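PDB 2HEK: hypothetical protein from Aquifex aeolicus, which is of unknown function but binds zinc and GDP and, as a member of the HD-domain family, may act as a dGTPase. Local coordinates for residues G57-T62 against V77-L82. Numbering follows the deposited sequence.
Sequences GVYHIT and VKLAGL
Tyr59 and Lys78 pack side chain on side chain between the two helices: Lys78 CE lies 3.4 Å from Tyr59 CZ, approaching the ring obliquely. The lysine chain bends at chi3 (53°), which brings CE in against the phenol. Leu79 CD2 meets the ring edge, 4.2 Å from Tyr59 CE2; Leu82 CB lies obliquely to the ring, 3.9 Å from Tyr59 CD2, and Leu82 CD1 also packs on Tyr59 CB. An alanine in place of Tyr59 would remove the ring but keep CB, and would probably leave a gap beside Lys78 CE, Leu79 CD2 and Leu82 CB. Thr62 CG2 packs on the opposing backbone, 3.6 Å from Val77 O, and also touches both methyls of Val77.

Residues 57-62 and 77-82, from two helices of the HD domain, run nearly antiparallel (155°), the axes of these segments approaching to 7.6 Å. Gly81 permits this closeness, since a CB there would run into Thr62 OG1; Val58 CG1 sits 3.7 Å from Gly81 CA. Val58 also meets His54 and Asp161, two ligands of the zinc ion.

Among polar groups, Thr62 OG1 donates to Val58 O (2.7 Å) from above the carbonyl plane, sharing that oxygen with Thr62 N, and also bonds Ser160. Lys78 NZ forms a salt bridge with Glu63; its hydrogen bond to Tyr59 OH is weak and doubtful.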
ATOM      1  N   GLY A  57      17.372   9.006   6.175  1.00 23.98           N
ATOM      2  CA  GLY A  57      16.954   7.634   5.856  1.00 23.52           C
ATOM      3  C   GLY A  57      18.102   6.651   5.988  1.00 24.74           C
ATOM      4  O   GLY A  57      17.931   5.549   6.514  1.00 25.39           O
ATOM      5  N   VAL A  58      19.288   7.036   5.517  1.00 25.67           N
ATOM      6  CA  VAL A  58      20.484   6.156   5.701  1.00 24.26           C
ATOM      7  C   VAL A  58      20.793   5.911   7.199  1.00 24.76           C
ATOM      8  O   VAL A  58      21.009   4.766   7.643  1.00 26.99           O
ATOM      9  CB  VAL A  58      21.710   6.708   4.958  1.00 21.80           C
ATOM     10  CG1 VAL A  58      22.936   5.800   5.208  1.00 24.47           C
ATOM     11  CG2 VAL A  58      21.441   6.785   3.445  1.00 20.48           C
ATOM     12  N   TYR A  59      20.789   6.993   7.980  1.00 24.51           N
ATOM     13  CA  TYR A  59      20.906   6.898   9.435  1.00 25.96           C
ATOM     14  C   TYR A  59      19.871   5.896   9.998  1.00 25.89           C
ATOM     15  O   TYR A  59      20.215   5.041  10.781  1.00 29.00           O
ATOM     16  CB  TYR A  59      20.706   8.268  10.052  1.00 24.91           C
ATOM     17  CG  TYR A  59      20.592   8.333  11.564  1.00 29.26           C
ATOM     18  CD1 TYR A  59      19.357   8.132  12.219  1.00 29.97           C
ATOM     19  CD2 TYR A  59      21.719   8.660  12.345  1.00 26.81           C
ATOM     20  CE1 TYR A  59      19.265   8.208  13.654  1.00 32.48           C
ATOM     21  CE2 TYR A  59      21.635   8.758  13.747  1.00 29.71           C
ATOM     22  CZ  TYR A  59      20.413   8.537  14.394  1.00 31.03           C
ATOM     23  OH  TYR A  59      20.370   8.630  15.779  1.00 31.98           O
ATOM     24  N   HIS A  60      18.610   6.006   9.595  1.00 25.72           N
ATOM     25  CA  HIS A  60      17.549   5.119  10.098  1.00 23.07           C
ATOM     26  C   HIS A  60      17.734   3.655   9.660  1.00 25.03           C
ATOM     27  O   HIS A  60      17.603   2.710  10.479  1.00 28.07           O
ATOM     28  CB  HIS A  60      16.200   5.661   9.583  1.00 26.06           C
ATOM     29  CG  HIS A  60      15.051   4.758   9.872  1.00 27.76           C
ATOM     30  ND1 HIS A  60      14.494   4.649  11.125  1.00 29.71           N
ATOM     31  CD2 HIS A  60      14.358   3.910   9.073  1.00 29.52           C
ATOM     32  CE1 HIS A  60      13.502   3.770  11.087  1.00 31.91           C
ATOM     33  NE2 HIS A  60      13.396   3.315   9.851  1.00 29.92           N
ATOM     34  N   ILE A  61      18.054   3.428   8.384  1.00 21.81           N
ATOM     35  CA  ILE A  61      18.307   2.054   7.927  1.00 24.85           C
ATOM     36  C   ILE A  61      19.575   1.451   8.567  1.00 27.06           C
ATOM     37  O   ILE A  61      19.589   0.270   8.928  1.00 27.74           O
ATOM     38  CB  ILE A  61      18.375   1.947   6.367  1.00 23.99           C
ATOM     39  CG1 ILE A  61      16.993   2.236   5.800  1.00 26.48           C
ATOM     40  CG2 ILE A  61      18.808   0.505   5.904  1.00 26.98           C
ATOM     41  CD1 ILE A  61      15.933   1.159   6.171  1.00 30.94           C
ATOM     42  N   THR A  62      20.619   2.271   8.735  1.00 25.34           N
ATOM     43  CA  THR A  62      21.823   1.822   9.436  1.00 26.89           C
ATOM     44  C   THR A  62      21.473   1.356  10.846  1.00 28.89           C
ATOM     45  O   THR A  62      21.955   0.309  11.265  1.00 29.87           O
ATOM     46  CB  THR A  62      22.895   2.931   9.503  1.00 26.93           C
ATOM     47  OG1 THR A  62      23.211   3.341   8.156  1.00 26.59           O
ATOM     48  CG2 THR A  62      24.170   2.401  10.176  1.00 26.35           C
ATOM     49  N   VAL A  77      28.582   3.819  13.527  1.00 28.70           N
ATOM     50  CA  VAL A  77      28.247   3.466  12.146  1.00 28.56           C
ATOM     51  C   VAL A  77      27.001   4.257  11.718  1.00 27.11           C
ATOM     52  O   VAL A  77      26.918   4.656  10.570  1.00 28.57           O
ATOM     53  CB  VAL A  77      28.121   1.933  11.921  1.00 29.32           C
ATOM     54  CG1 VAL A  77      26.956   1.368  12.646  1.00 35.42           C
ATOM     55  CG2 VAL A  77      27.957   1.592  10.418  1.00 30.78           C
ATOM     56  N   LYS A  78      26.073   4.524  12.645  1.00 26.04           N
ATOM     57  CA  LYS A  78      24.878   5.316  12.322  1.00 29.56           C
ATOM     58  C   LYS A  78      25.319   6.699  11.916  1.00 30.08           C
ATOM     59  O   LYS A  78      24.819   7.271  10.920  1.00 29.98           O
ATOM     60  CB  LYS A  78      23.904   5.423  13.503  1.00 28.47           C
ATOM     61  CG  LYS A  78      23.040   4.149  13.720  1.00 31.06           C
ATOM     62  CD  LYS A  78      22.391   4.172  15.107  1.00 31.99           C
ATOM     63  CE  LYS A  78      21.602   5.496  15.378  1.00 35.02           C
ATOM     64  NZ  LYS A  78      21.034   5.509  16.795  1.00 37.27           N
ATOM     65  N   LEU A  79      26.267   7.256  12.665  1.00 28.39           N
ATOM     66  CA  LEU A  79      26.730   8.594  12.279  1.00 29.42           C
ATOM     67  C   LEU A  79      27.506   8.546  10.980  1.00 28.09           C
ATOM     68  O   LEU A  79      27.412   9.473  10.189  1.00 28.31           O
ATOM     69  CB  LEU A  79      27.525   9.293  13.418  1.00 29.90           C
ATOM     70  CG  LEU A  79      26.742   9.559  14.718  1.00 33.53           C
ATOM     71  CD1 LEU A  79      27.611  10.257  15.826  1.00 31.78           C
ATOM     72  CD2 LEU A  79      25.455  10.363  14.451  1.00 34.43           C
ATOM     73  N   ALA A  80      28.286   7.481  10.736  1.00 27.90           N
ATOM     74  CA  ALA A  80      28.962   7.357   9.444  1.00 27.69           C
ATOM     75  C   ALA A  80      27.919   7.348   8.309  1.00 29.32           C
ATOM     76  O   ALA A  80      28.145   7.936   7.240  1.00 30.27           O
ATOM     77  CB  ALA A  80      29.823   6.060   9.408  1.00 28.68           C
ATOM     78  N   GLY A  81      26.788   6.660   8.540  1.00 29.07           N
ATOM     79  CA  GLY A  81      25.668   6.638   7.563  1.00 25.60           C
ATOM     80  C   GLY A  81      25.118   8.048   7.379  1.00 26.19           C
ATOM     81  O   GLY A  81      24.989   8.536   6.256  1.00 25.81           O
ATOM     82  N   LEU A  82      24.803   8.718   8.481  1.00 28.25           N
ATOM     83  CA  LEU A  82      24.294  10.098   8.438  1.00 26.49           C
ATOM     84  C   LEU A  82      25.139  11.098   7.611  1.00 28.96           C
ATOM     85  O   LEU A  82      24.584  11.935   6.864  1.00 27.98           O
ATOM     86  CB  LEU A  82      24.104  10.601   9.878  1.00 24.30           C
ATOM     87  CG  LEU A  82      23.373  11.945  10.050  1.00 26.67           C
ATOM     88  CD1 LEU A  82      21.856  11.827   9.668  1.00 26.38           C
ATOM     89  CD2 LEU A  82      23.541  12.492  11.504  1.00 27.05           C
TER